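Local coordinates for protein chintase (Rhizomucor miehei, PDB 5YUQ) that hydrolyses the beta-1,4-glycosidic bonds of chitin, as a family 18 glycoside hydrolase from a thermophilic fungus whose active site forms a tunnel, at residues Q2-Y7 with G345-W350; N85-L90 with K133-K138; I144-V149 with V173-I178; K189-N194 with T249-P254; S239-P244 with S321-F326. One frame throughout, in Å; residues are numbered along the deposited sequence.

In the fold
Contacts 1 and 3 lie in the core, each about 11 Å, centre to centre, from the middle of the chain. Both are parallel strand pairs of the same barrel, and they touch through Ser5, Tyr7, Ala148 and Tyr177. Contact 2 belongs to the outer helix layer and is purely apolar across its helices; Arg136 ties it to contact 3 by a salt bridge with Asp174. Contacts 4 and 5 sit on the other side of the chain's centre, their own centres about 8 Å apart, and are only partly buried. Contact 4 joins two loops through one backbone bond, whereas contact 5 is a short antiparallel pairing finished by hydroxyls and water.

Contact 1: residues Q2-Y7 with G345-W350; sequences QKLSAY and GGVMLW
Tyr7 reaches across to both Met348 and Trp350. The sulfur of Met348 lies at the edge of the phenol ring, with SD 3.6 Å from Tyr7 CE1, a Met-aromatic contact. Met348 CG stands between its own backbone N and carbonyl carbon (chi1 62°), and with a second bend at chi2 the chain folds back and sets SD beside the ring. The same ring has Leu349 O in its plane at the edge, 3.4 Å from Tyr7 CD1. On Trp350 the six-membered ring presents CE3 to Tyr7 CB at 3.6 Å; the two side chains cross at about a right angle and the ring planes are inclined by 48°.

Leu4, Ala6, Val347 and Leu349 occupy the other face. There Leu349 CD2 meets Ala6 CB at 3.9 Å and also touches Leu4 CD2. Beneath the side chains run four backbone bonds of a parallel ladder: Val347 N to Lys3 O, Ser5 N to Val347 O, Leu349 N to Ser5 O and Tyr7 N to Leu349 O. A water completes the Ser5 end, accepting from Ser5 OG (2.7 Å) and donating to Gln2 O and Val347 O; the hydroxyl is also bonded to His24. Tyr7 OH is bonded to Asn103.

Pairing the first strand with the last closes a TIM barrel, with Ser5, Tyr7 and Met348 on its inner side. Family 18 chitinases typically carry a tryptophan at the end of the eighth strand, flooring the substrate cleft; the place of Trp350 is consistent with that.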
# COMPACT_ATOMS: atom_id res chain seq x y z
N GLN A 2 -5.35 1.65 -15.87
CA GLN A 2 -4.85 2.87 -15.24
C GLN A 2 -3.35 2.71 -15.03
O GLN A 2 -2.93 1.89 -14.23
CB GLN A 2 -5.55 3.09 -13.90
CG GLN A 2 -7.03 3.43 -14.00
CD GLN A 2 -7.87 2.30 -14.58
OE1 GLN A 2 -7.75 1.15 -14.17
NE2 GLN A 2 -8.73 2.64 -15.54
N LYS A 3 -2.55 3.48 -15.76
CA LYS A 3 -1.11 3.28 -15.73
C LYS A 3 -0.47 3.76 -14.43
O LYS A 3 0.41 3.09 -13.89
CB LYS A 3 -0.44 3.95 -16.94
CG LYS A 3 -0.77 3.28 -18.28
CD LYS A 3 -0.17 1.88 -18.33
CE LYS A 3 -0.43 1.18 -19.67
NZ LYS A 3 -1.68 0.37 -19.66
N LEU A 4 -0.92 4.90 -13.98
CA LEU A 4 -0.38 5.49 -12.74
C LEU A 4 -1.51 5.90 -11.84
O LEU A 4 -2.23 6.79 -12.18
CB LEU A 4 0.57 6.66 -13.12
CG LEU A 4 1.48 7.10 -12.00
CD1 LEU A 4 2.40 8.20 -12.53
CD2 LEU A 4 0.63 7.66 -10.98
N SER A 5 -1.69 5.23 -10.69
CA SER A 5 -2.75 5.53 -9.74
C SER A 5 -2.14 6.10 -8.49
O SER A 5 -1.12 5.61 -8.01
CB SER A 5 -3.51 4.27 -9.38
OG SER A 5 -4.10 3.71 -10.55
N ALA A 6 -2.76 7.14 -7.95
CA ALA A 6 -2.23 7.80 -6.78
C ALA A 6 -3.24 7.74 -5.65
O ALA A 6 -4.37 8.20 -5.82
CB ALA A 6 -1.91 9.25 -7.11
N TYR A 7 -2.83 7.20 -4.51
CA TYR A 7 -3.67 7.29 -3.32
C TYR A 7 -3.58 8.68 -2.73
O TYR A 7 -2.50 9.27 -2.64
CB TYR A 7 -3.22 6.27 -2.27
CG TYR A 7 -3.74 4.88 -2.54
CD1 TYR A 7 -3.01 4.00 -3.32
CD2 TYR A 7 -4.96 4.45 -2.04
CE1 TYR A 7 -3.47 2.72 -3.58
CE2 TYR A 7 -5.43 3.15 -2.28
CZ TYR A 7 -4.69 2.31 -3.06
OH TYR A 7 -5.15 1.04 -3.32
N GLY A 345 0.49 -3.90 -15.36
CA GLY A 345 -0.55 -2.98 -15.77
C GLY A 345 -0.27 -1.54 -15.38
O GLY A 345 -0.87 -0.62 -15.94
N GLY A 346 0.66 -1.34 -14.46
CA GLY A 346 1.02 -0.01 -14.05
C GLY A 346 1.66 0.02 -12.69
O GLY A 346 2.12 -1.01 -12.18
N VAL A 347 1.65 1.19 -12.07
CA VAL A 347 2.16 1.37 -10.74
C VAL A 347 1.19 2.23 -9.98
O VAL A 347 0.40 2.94 -10.55
CB VAL A 347 3.52 2.13 -10.74
CG1 VAL A 347 4.59 1.32 -11.42
CG2 VAL A 347 3.34 3.54 -11.29
N MET A 348 1.25 2.11 -8.66
CA MET A 348 0.47 3.01 -7.83
C MET A 348 1.38 3.52 -6.73
O MET A 348 2.42 2.93 -6.47
CB MET A 348 -0.81 2.36 -7.28
CG MET A 348 -0.62 1.15 -6.35
SD MET A 348 -0.22 1.64 -4.65
CE MET A 348 -0.62 0.11 -3.80
N LEU A 349 0.97 4.59 -6.07
CA LEU A 349 1.80 5.20 -5.06
C LEU A 349 1.02 5.47 -3.78
O LEU A 349 -0.15 5.85 -3.83
CB LEU A 349 2.43 6.50 -5.59
CG LEU A 349 1.48 7.65 -5.89
CD1 LEU A 349 1.45 8.63 -4.72
CD2 LEU A 349 1.85 8.37 -7.18
N TRP A 350 1.69 5.27 -2.65
CA TRP A 350 1.17 5.66 -1.35
C TRP A 350 2.15 6.62 -0.68
O TRP A 350 3.26 6.21 -0.34
CB TRP A 350 0.99 4.44 -0.42
CG TRP A 350 0.44 4.88 0.90
CD1 TRP A 350 1.14 5.42 1.95
CD2 TRP A 350 -0.93 4.90 1.28
NE1 TRP A 350 0.28 5.75 2.97
CE2 TRP A 350 -1.00 5.43 2.58
CE3 TRP A 350 -2.12 4.49 0.65
CZ2 TRP A 350 -2.21 5.58 3.26
CZ3 TRP A 350 -3.31 4.63 1.33
CH2 TRP A 350 -3.35 5.17 2.61
O HOH W 1 -2.25 2.03 -11.61
O HOH W 2 -2.73 -0.94 -17.70

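Contact 2: residues N85-L90 with K133-K138; sequences NFVSNL and KALREK
Val87 splays its two methyls over the neighbouring helix. CG2 meets Ala134 CB at 3.9 Å, while CG1 lies against the aliphatic part of Lys138, 3.6 Å from its CD. The valine rotamer produces this division: CG1 is anti to the backbone N (chi1 168°) and CG2 anti to the carbonyl carbon. Lys138 crosses the valine at about a right angle; its CD, and more distantly CE, lie against the valine methyl, and the chain bends at chi4 on its way to NZ.

One turn further on, Leu90 takes over. Its CB is 3.9 Å from Leu135 CD2, and the same methyl of Leu135 approaches Leu90 CD1 at 4.1 Å. CD2 therefore sits beside the root and one branch of Leu90, the end of Leu135 bending toward that residue. All of this is apolar packing between the two segments.

In the second shell, Leu90 CD1 rests over the centre of the Phe86 ring, 3.7 Å above its plane, which backs the leucine from within its own helix. Leu131 touches Phe86, Val87 and Leu90, continuing the apolar seam one turn earlier, and Phe83 does the same for Ala134. On the far side of helix 124-139, Arg136 is held by the carbonyls of Gly140, Thr143 and Thr172.

The short segments cross at -45° with their axes 10.2 Å apart. Helices 80-97 and 124-139 flank strand 101-105 in sequence, and pack side by side in the outer layer of the barrel, with Leu38 of strand 38-39 against Phe86 and Leu90.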
# COMPACT_ATOMS: atom_id res chain seq x y z
N ASN A 85 -26.47 -6.44 2.38
CA ASN A 85 -26.60 -5.06 2.83
C ASN A 85 -25.34 -4.25 2.55
O ASN A 85 -25.41 -3.10 2.11
CB ASN A 85 -26.95 -5.02 4.32
CG ASN A 85 -27.14 -3.61 4.83
OD1 ASN A 85 -28.10 -2.93 4.45
ND2 ASN A 85 -26.23 -3.15 5.69
N PHE A 86 -24.18 -4.87 2.77
CA PHE A 86 -22.90 -4.23 2.48
C PHE A 86 -22.77 -3.94 0.98
O PHE A 86 -22.39 -2.84 0.59
CB PHE A 86 -21.77 -5.13 3.00
CG PHE A 86 -20.41 -4.54 2.89
CD1 PHE A 86 -20.16 -3.22 3.28
CD2 PHE A 86 -19.35 -5.31 2.42
CE1 PHE A 86 -18.87 -2.68 3.19
CE2 PHE A 86 -18.08 -4.79 2.33
CZ PHE A 86 -17.83 -3.47 2.71
N VAL A 87 -23.12 -4.91 0.14
CA VAL A 87 -23.12 -4.71 -1.30
C VAL A 87 -24.01 -3.54 -1.70
O VAL A 87 -23.62 -2.69 -2.49
CB VAL A 87 -23.55 -5.99 -2.07
CG1 VAL A 87 -23.83 -5.67 -3.53
CG2 VAL A 87 -22.48 -7.05 -1.97
N SER A 88 -25.21 -3.50 -1.13
CA SER A 88 -26.17 -2.44 -1.43
C SER A 88 -25.59 -1.09 -1.05
O SER A 88 -25.71 -0.11 -1.79
CB SER A 88 -27.48 -2.70 -0.67
OG SER A 88 -28.45 -1.72 -0.98
N ASN A 89 -24.93 -1.04 0.11
CA ASN A 89 -24.34 0.21 0.56
C ASN A 89 -23.17 0.66 -0.30
O ASN A 89 -22.98 1.85 -0.53
CB ASN A 89 -23.92 0.10 2.03
CG ASN A 89 -25.09 0.11 2.98
OD1 ASN A 89 -26.21 0.45 2.60
ND2 ASN A 89 -24.83 -0.26 4.23
N LEU A 90 -22.40 -0.30 -0.80
CA LEU A 90 -21.29 0.01 -1.69
C LEU A 90 -21.78 0.53 -3.03
O LEU A 90 -21.21 1.46 -3.60
CB LEU A 90 -20.39 -1.22 -1.89
CG LEU A 90 -19.54 -1.61 -0.69
CD1 LEU A 90 -18.98 -3.01 -0.88
CD2 LEU A 90 -18.40 -0.61 -0.49
N LYS A 133 -17.78 -10.22 -7.37
CA LYS A 133 -18.76 -10.67 -8.35
C LYS A 133 -20.09 -9.95 -8.19
O LYS A 133 -20.72 -9.58 -9.18
CB LYS A 133 -18.99 -12.17 -8.24
CG LYS A 133 -17.80 -13.00 -8.66
CD LYS A 133 -18.17 -14.47 -8.60
CE LYS A 133 -17.03 -15.36 -9.03
NZ LYS A 133 -17.37 -16.78 -8.74
N ALA A 134 -20.51 -9.78 -6.95
CA ALA A 134 -21.75 -9.05 -6.68
C ALA A 134 -21.64 -7.60 -7.14
O ALA A 134 -22.57 -7.05 -7.73
CB ALA A 134 -22.09 -9.12 -5.21
N LEU A 135 -20.50 -6.97 -6.86
CA LEU A 135 -20.30 -5.59 -7.30
C LEU A 135 -20.26 -5.50 -8.81
O LEU A 135 -20.83 -4.58 -9.40
CB LEU A 135 -19.02 -5.00 -6.70
CG LEU A 135 -19.02 -4.87 -5.18
CD1 LEU A 135 -17.64 -4.54 -4.69
CD2 LEU A 135 -20.00 -3.79 -4.77
N ARG A 136 -19.59 -6.45 -9.46
CA ARG A 136 -19.52 -6.44 -10.92
C ARG A 136 -20.90 -6.58 -11.53
O ARG A 136 -21.24 -5.90 -12.49
CB ARG A 136 -18.60 -7.56 -11.42
CG ARG A 136 -18.56 -7.67 -12.95
CD ARG A 136 -17.95 -6.42 -13.56
NE ARG A 136 -16.51 -6.35 -13.29
CZ ARG A 136 -15.79 -5.23 -13.31
NH1 ARG A 136 -16.37 -4.06 -13.56
NH2 ARG A 136 -14.50 -5.28 -13.06
N GLU A 137 -21.71 -7.47 -10.97
CA GLU A 137 -23.06 -7.69 -11.49
C GLU A 137 -23.91 -6.44 -11.31
O GLU A 137 -24.67 -6.07 -12.21
CB GLU A 137 -23.71 -8.91 -10.82
CG GLU A 137 -24.99 -9.38 -11.50
CD GLU A 137 -26.20 -8.55 -11.11
OE1 GLU A 137 -26.24 -8.10 -9.95
OE2 GLU A 137 -27.09 -8.35 -11.96
N LYS A 138 -23.80 -5.79 -10.16
CA LYS A 138 -24.64 -4.62 -9.90
C LYS A 138 -24.18 -3.33 -10.55
O LYS A 138 -25.00 -2.49 -10.91
CB LYS A 138 -24.86 -4.44 -8.39
CG LYS A 138 -26.05 -5.24 -7.89
CD LYS A 138 -25.95 -5.61 -6.43
CE LYS A 138 -26.98 -6.68 -6.10
NZ LYS A 138 -28.33 -6.31 -6.60

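Contact 3: residues I144-V149 with V173-I178; sequences ILTTAV and VDAFYI
The ring of Tyr177 has Thr146 over one face, with Thr146 CB 3.9 Å above the plane and offset toward the rim, a CH-pi contact. Thr146 CG2 comes to 3.7 Å from Tyr177 OH. Thr146 OG1 also lies over that face, though its hydrogen-bond partner is Asn103.

Phe176 sits on the opposite side of the strand pair. Val173 CG1 lies over one face of its ring, offset toward the rim, Val149 CG1 comes up at the edge near the ring plane, 4.2 Å from CD2, and Thr147 CG2 approaches the same CD2 obliquely at 3.5 Å. With Thr147 OG1 anti to its backbone N (chi1 174°), the methyl is left for the phenylalanine while the hydroxyl bonds to Leu104 O and Tyr128 OH.

Asp174 closes the start of the ladder. Its OD2 accepts from Leu145 N at 2.8 Å through the anti lone pair, an almost straight bond (167°), and its own backbone N returns a bond to Leu145 O. Arg136 forms a salt bridge to the same OD2, which would favour the charged carboxylate. Further along, Thr147 N bonds to Ala175 O, Tyr177 N to Thr147 O (2.7 Å) and Val149 N to Tyr177 O. Ala175 N is buried without a partner.

These are adjacent parallel barrel strands of a beta-alpha-beta unit, linked through helix 168-172. Strand 101-105 pairs with the other edge of 144-149, helix 124-139 packs through Phe132 on Leu145, Thr147 and Val173, and helix 211-220 meets Val149 and Ile178 through Trp218.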
# COMPACT_ATOMS: atom_id res chain seq x y z
N ILE A 144 -14.45 0.49 -12.41
CA ILE A 144 -13.15 -0.07 -12.17
C ILE A 144 -13.11 -0.72 -10.79
O ILE A 144 -13.23 -0.07 -9.77
CB ILE A 144 -12.07 1.04 -12.14
CG1 ILE A 144 -12.03 1.79 -13.48
CG2 ILE A 144 -10.70 0.45 -11.83
CD1 ILE A 144 -11.53 3.18 -13.30
N LEU A 145 -13.00 -2.06 -10.80
CA LEU A 145 -12.95 -2.80 -9.55
C LEU A 145 -11.52 -3.27 -9.35
O LEU A 145 -10.97 -4.02 -10.15
CB LEU A 145 -13.90 -4.00 -9.57
CG LEU A 145 -15.39 -3.66 -9.68
CD1 LEU A 145 -16.23 -4.93 -9.78
CD2 LEU A 145 -15.83 -2.82 -8.50
N THR A 146 -10.91 -2.78 -8.28
CA THR A 146 -9.54 -3.16 -7.98
C THR A 146 -9.43 -3.55 -6.53
O THR A 146 -10.35 -3.33 -5.73
CB THR A 146 -8.53 -2.03 -8.27
OG1 THR A 146 -8.84 -0.88 -7.46
CG2 THR A 146 -8.57 -1.63 -9.74
N THR A 147 -8.31 -4.15 -6.19
CA THR A 147 -8.05 -4.53 -4.81
C THR A 147 -6.59 -4.24 -4.50
O THR A 147 -5.72 -4.44 -5.35
CB THR A 147 -8.40 -6.02 -4.55
OG1 THR A 147 -8.01 -6.38 -3.22
CG2 THR A 147 -7.70 -6.93 -5.54
N ALA A 148 -6.33 -3.70 -3.31
CA ALA A 148 -4.97 -3.53 -2.84
C ALA A 148 -4.60 -4.79 -2.08
O ALA A 148 -5.33 -5.21 -1.17
CB ALA A 148 -4.86 -2.32 -1.94
N VAL A 149 -3.48 -5.40 -2.45
CA VAL A 149 -3.16 -6.76 -2.00
C VAL A 149 -1.79 -6.85 -1.34
O VAL A 149 -0.91 -6.04 -1.61
CB VAL A 149 -3.23 -7.73 -3.18
CG1 VAL A 149 -4.56 -7.62 -3.90
CG2 VAL A 149 -2.10 -7.47 -4.16
N VAL A 173 -11.98 -9.05 -11.45
CA VAL A 173 -11.31 -7.88 -10.90
C VAL A 173 -10.39 -7.26 -11.95
O VAL A 173 -9.62 -7.97 -12.61
CB VAL A 173 -10.50 -8.27 -9.64
CG1 VAL A 173 -9.66 -7.08 -9.13
CG2 VAL A 173 -11.44 -8.77 -8.55
N ASP A 174 -10.46 -5.95 -12.11
CA ASP A 174 -9.68 -5.30 -13.14
C ASP A 174 -8.18 -5.28 -12.84
O ASP A 174 -7.37 -5.52 -13.73
CB ASP A 174 -10.19 -3.87 -13.39
CG ASP A 174 -11.59 -3.87 -13.92
OD1 ASP A 174 -11.82 -4.51 -14.97
OD2 ASP A 174 -12.48 -3.28 -13.28
N ALA A 175 -7.82 -4.99 -11.60
CA ALA A 175 -6.40 -4.87 -11.26
C ALA A 175 -6.15 -5.14 -9.81
O ALA A 175 -7.01 -4.91 -8.95
CB ALA A 175 -5.87 -3.48 -11.63
N PHE A 176 -4.93 -5.61 -9.54
CA PHE A 176 -4.52 -6.00 -8.21
C PHE A 176 -3.32 -5.14 -7.87
O PHE A 176 -2.26 -5.24 -8.50
CB PHE A 176 -4.12 -7.48 -8.20
CG PHE A 176 -5.26 -8.42 -8.54
CD1 PHE A 176 -5.71 -8.54 -9.84
CD2 PHE A 176 -5.86 -9.18 -7.55
CE1 PHE A 176 -6.76 -9.39 -10.16
CE2 PHE A 176 -6.91 -10.05 -7.85
CZ PHE A 176 -7.37 -10.16 -9.16
N TYR A 177 -3.49 -4.25 -6.89
CA TYR A 177 -2.45 -3.29 -6.54
C TYR A 177 -1.57 -3.86 -5.44
O TYR A 177 -1.98 -3.90 -4.29
CB TYR A 177 -3.08 -1.99 -6.03
CG TYR A 177 -3.88 -1.17 -7.04
CD1 TYR A 177 -4.10 -1.62 -8.34
CD2 TYR A 177 -4.42 0.05 -6.67
CE1 TYR A 177 -4.83 -0.86 -9.24
CE2 TYR A 177 -5.16 0.82 -7.56
CZ TYR A 177 -5.35 0.36 -8.85
OH TYR A 177 -6.08 1.12 -9.73
N ILE A 178 -0.36 -4.29 -5.79
CA ILE A 178 0.53 -4.94 -4.82
C ILE A 178 1.18 -3.93 -3.88
O ILE A 178 1.89 -3.02 -4.31
CB ILE A 178 1.64 -5.74 -5.52
CG1 ILE A 178 1.02 -6.83 -6.39
CG2 ILE A 178 2.57 -6.37 -4.50
CD1 ILE A 178 2.04 -7.57 -7.25

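Contact 4: residues K189-N194 with T249-P254; sequences KNAGAN and TGLYVP
Asn190 sets its side chain against the bend at Tyr252-Pro254. CB lies 3.5 Å from Val253 O, and CG comes 3.7 Å from Tyr252 O. At the tip, OD1 rests beside the proline, 3.2 Å from Pro254 N, which has no hydrogen to give, and 3.6 Å from Pro254 CG. ND2 turns elsewhere and bonds to Thr204 O.

One straight backbone bond joins the loops, Ala191 N to Val253 O at 2.8 Å (162°). Tyr252 is the centre of an inverse gamma turn, closed by Val253 N to Leu251 O, and this turn brings the Val253 carbonyl round to Ala191. Ala191 O is buried without a hydrogen-bond partner; it meets the phenol at Tyr252 CD1, 3.3 Å away, and the CA-H of Tyr252. Leu251 CD2 lies over the rim of one face of that ring while also reaching Ala193 N at 3.8 Å.

Neither segment has regular structure: the loop 189-194 comes after strand 175-178, and the loop 249-254 comes after strand 228-240. They pack on strands 322-325 and 312-317: Val323 touches Ala191 and Leu251, Ser325 bonds to Asn194 N, and Tyr314 packs on Leu251.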
# COMPACT_ATOMS: atom_id res chain seq x y z
N LYS A 189 14.78 -9.48 12.64
CA LYS A 189 16.04 -9.36 13.39
C LYS A 189 16.99 -8.29 12.84
O LYS A 189 17.68 -7.61 13.60
CB LYS A 189 16.75 -10.71 13.44
CG LYS A 189 16.10 -11.73 14.37
CD LYS A 189 16.70 -11.67 15.77
CE LYS A 189 16.03 -12.66 16.72
NZ LYS A 189 14.63 -12.25 17.03
N ASN A 190 17.01 -8.15 11.52
CA ASN A 190 17.88 -7.19 10.84
C ASN A 190 17.06 -6.12 10.16
O ASN A 190 15.89 -6.33 9.82
CB ASN A 190 18.75 -7.90 9.79
CG ASN A 190 19.76 -8.84 10.40
OD1 ASN A 190 20.37 -8.53 11.42
ND2 ASN A 190 19.95 -9.99 9.77
N ALA A 191 17.69 -4.97 9.94
CA ALA A 191 17.09 -3.96 9.07
C ALA A 191 16.96 -4.53 7.67
O ALA A 191 17.77 -5.35 7.24
CB ALA A 191 17.96 -2.72 9.05
N GLY A 192 15.95 -4.08 6.94
CA GLY A 192 15.82 -4.43 5.54
C GLY A 192 15.16 -3.26 4.85
O GLY A 192 14.84 -2.26 5.48
N ALA A 193 14.95 -3.37 3.54
CA ALA A 193 14.34 -2.25 2.84
C ALA A 193 12.84 -2.15 3.10
O ALA A 193 12.16 -3.16 3.33
CB ALA A 193 14.63 -2.34 1.34
N ASN A 194 12.32 -0.93 3.08
CA ASN A 194 10.89 -0.70 3.20
C ASN A 194 10.18 -1.28 1.99
O ASN A 194 9.14 -1.94 2.09
CB ASN A 194 10.63 0.81 3.27
CG ASN A 194 9.16 1.14 3.36
OD1 ASN A 194 8.39 0.46 4.05
ND2 ASN A 194 8.75 2.19 2.66
N THR A 249 29.28 -2.25 6.69
CA THR A 249 28.22 -3.08 7.25
C THR A 249 27.11 -3.40 6.26
O THR A 249 26.48 -4.45 6.35
CB THR A 249 27.56 -2.44 8.47
OG1 THR A 249 26.90 -1.23 8.06
CG2 THR A 249 28.59 -2.15 9.55
N GLY A 250 26.86 -2.48 5.33
CA GLY A 250 25.70 -2.61 4.48
C GLY A 250 24.45 -2.30 5.29
O GLY A 250 24.54 -1.83 6.43
N LEU A 251 23.29 -2.56 4.70
CA LEU A 251 22.01 -2.24 5.31
C LEU A 251 21.56 -3.28 6.33
O LEU A 251 20.91 -2.94 7.32
CB LEU A 251 20.95 -2.12 4.21
CG LEU A 251 19.47 -2.09 4.62
CD1 LEU A 251 19.16 -0.82 5.42
CD2 LEU A 251 18.56 -2.18 3.39
N TYR A 252 21.89 -4.54 6.08
CA TYR A 252 21.21 -5.64 6.77
C TYR A 252 21.81 -5.97 8.13
O TYR A 252 22.33 -7.07 8.35
CB TYR A 252 21.17 -6.87 5.85
CG TYR A 252 20.49 -6.56 4.54
CD1 TYR A 252 19.10 -6.50 4.45
CD2 TYR A 252 21.23 -6.29 3.39
CE1 TYR A 252 18.47 -6.20 3.25
CE2 TYR A 252 20.61 -5.98 2.19
CZ TYR A 252 19.23 -5.94 2.13
OH TYR A 252 18.60 -5.65 0.95
N VAL A 253 21.73 -5.01 9.04
CA VAL A 253 22.35 -5.12 10.35
C VAL A 253 21.31 -5.33 11.44
O VAL A 253 20.13 -5.01 11.24
CB VAL A 253 23.17 -3.85 10.67
CG1 VAL A 253 24.24 -3.64 9.63
CG2 VAL A 253 22.25 -2.63 10.75
N PRO A 254 21.72 -5.88 12.59
CA PRO A 254 20.74 -6.13 13.65
C PRO A 254 20.07 -4.86 14.14
O PRO A 254 20.72 -3.82 14.27
CB PRO A 254 21.60 -6.76 14.75
CG PRO A 254 22.69 -7.44 14.00
CD PRO A 254 23.02 -6.50 12.89

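Contact 5: residues S239-P244 with S321-F326; sequences SKTLEP and SKVLSF
Thr241 and Val323 form the close apolar part of this contact: Thr241 CG2 lies 3.5 Å from Val323 CG1, the side chains crossing at about a right angle. Val323 CG1 is in the position between its backbone N and carbonyl carbon (chi1 58°), which also brings it near Ser239 CB. Around this spot the backbones are pinned together. Ser239 and Val323 make a hydrogen-bonded antiparallel pair, with Ser239 N to Val323 O and Val323 N to Ser239 O both at 2.8 Å, and Thr241 N adds a third bond to Ser321 O at 2.9 Å.

Toward the surface the grip changes character. Lys240 and Lys322 form the non-hydrogen-bonded pair on the other face of the ribbon. Ser321 OG, anti to its backbone N (chi1 -165°), comes within 2.8 Å of Thr241 OG1 and 3.1 Å of Thr241 O. A water 2.9 Å from Ser321 OG links it weakly to Leu242 O, and a second water bonds to Ser239 OG. Tyr316 OH is another partner of Ser321 OG.

Thr241 OG1 in turn donates to Glu243 O at 2.6 Å, from well above that carbonyl's plane, holding the chain as it leaves the strand. Ser321 and Lys322 form a G1 beta bulge with strand 312-317.

Strand 228-240 here runs on from the barrel into a region consistent with the alpha+beta insertion of many family 18 chitinases, between the seventh and eighth barrel strands. The chemistry implies a ribbon end secured by backbone bonds and a small apolar cluster round Val323 CG1, while hydroxyls, carbonyls and water fasten the turn at its outer end.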
# COMPACT_ATOMS: atom_id res chain seq x y z
N SER A 239 14.53 2.52 11.41
CA SER A 239 14.70 1.48 12.42
C SER A 239 15.86 1.89 13.30
O SER A 239 16.70 2.71 12.90
CB SER A 239 15.02 0.14 11.76
OG SER A 239 13.95 -0.30 10.94
N LYS A 240 15.92 1.34 14.49
CA LYS A 240 17.03 1.61 15.39
C LYS A 240 18.03 0.46 15.29
O LYS A 240 17.70 -0.68 15.64
CB LYS A 240 16.54 1.72 16.82
CG LYS A 240 17.65 2.10 17.80
CD LYS A 240 17.16 2.14 19.22
CE LYS A 240 18.25 2.70 20.13
NZ LYS A 240 17.81 2.73 21.55
N THR A 241 19.24 0.74 14.82
CA THR A 241 20.26 -0.30 14.75
C THR A 241 20.90 -0.50 16.12
O THR A 241 20.98 0.44 16.93
CB THR A 241 21.34 0.02 13.71
OG1 THR A 241 22.14 1.13 14.15
CG2 THR A 241 20.70 0.37 12.38
N LEU A 242 21.36 -1.72 16.39
CA LEU A 242 22.00 -2.02 17.66
C LEU A 242 23.43 -1.51 17.69
O LEU A 242 23.95 -1.17 18.75
CB LEU A 242 21.98 -3.52 17.95
CG LEU A 242 20.60 -4.15 18.04
CD1 LEU A 242 20.70 -5.63 18.40
CD2 LEU A 242 19.76 -3.40 19.06
N GLU A 243 24.07 -1.48 16.52
CA GLU A 243 25.43 -0.95 16.36
C GLU A 243 25.41 -0.01 15.16
O GLU A 243 24.48 -0.04 14.36
CB GLU A 243 26.43 -2.08 16.13
CG GLU A 243 26.59 -3.05 17.28
CD GLU A 243 27.23 -2.42 18.48
OE1 GLU A 243 28.01 -1.46 18.31
OE2 GLU A 243 26.97 -2.90 19.61
N PRO A 244 26.44 0.83 15.02
CA PRO A 244 26.42 1.78 13.90
C PRO A 244 26.51 1.11 12.53
O PRO A 244 27.10 0.02 12.40
CB PRO A 244 27.66 2.64 14.15
CG PRO A 244 27.86 2.56 15.65
CD PRO A 244 27.48 1.16 16.01
N SER A 321 21.09 6.43 16.45
CA SER A 321 21.45 5.18 15.78
C SER A 321 20.34 4.68 14.87
O SER A 321 19.92 3.53 14.93
CB SER A 321 21.84 4.09 16.78
OG SER A 321 22.51 3.02 16.12
N LYS A 322 19.87 5.57 14.00
CA LYS A 322 18.73 5.28 13.14
C LYS A 322 19.18 4.93 11.74
O LYS A 322 20.00 5.63 11.16
CB LYS A 322 17.82 6.51 13.07
CG LYS A 322 17.51 7.12 14.42
CD LYS A 322 16.40 8.15 14.34
CE LYS A 322 16.84 9.44 13.68
NZ LYS A 322 15.95 10.57 14.09
N VAL A 323 18.61 3.86 11.19
CA VAL A 323 18.72 3.62 9.75
C VAL A 323 17.40 3.95 9.08
O VAL A 323 16.33 3.55 9.55
CB VAL A 323 19.17 2.18 9.42
CG1 VAL A 323 18.20 1.17 10.01
CG2 VAL A 323 19.29 2.01 7.91
N LEU A 324 17.47 4.74 8.01
CA LEU A 324 16.30 5.08 7.22
C LEU A 324 16.38 4.32 5.92
O LEU A 324 17.33 4.51 5.16
CB LEU A 324 16.28 6.59 6.91
CG LEU A 324 15.24 7.08 5.89
CD1 LEU A 324 13.85 6.96 6.45
CD2 LEU A 324 15.54 8.53 5.49
N SER A 325 15.40 3.46 5.67
CA SER A 325 15.27 2.87 4.35
C SER A 325 14.22 3.69 3.63
O SER A 325 13.14 3.92 4.17
CB SER A 325 14.80 1.42 4.43
OG SER A 325 14.44 0.98 3.12
N PHE A 326 14.53 4.14 2.42
CA PHE A 326 13.59 4.98 1.69
C PHE A 326 13.60 4.74 0.20
O PHE A 326 14.25 3.81 -0.27
CB PHE A 326 13.78 6.48 2.04
CG PHE A 326 15.11 7.07 1.62
CD1 PHE A 326 16.29 6.74 2.29
CD2 PHE A 326 15.18 8.02 0.59
CE1 PHE A 326 17.51 7.32 1.93
CE2 PHE A 326 16.39 8.60 0.23
CZ PHE A 326 17.55 8.25 0.89
O HOH W 3 14.35 1.00 8.49
O HOH W 4 24.62 1.86 17.67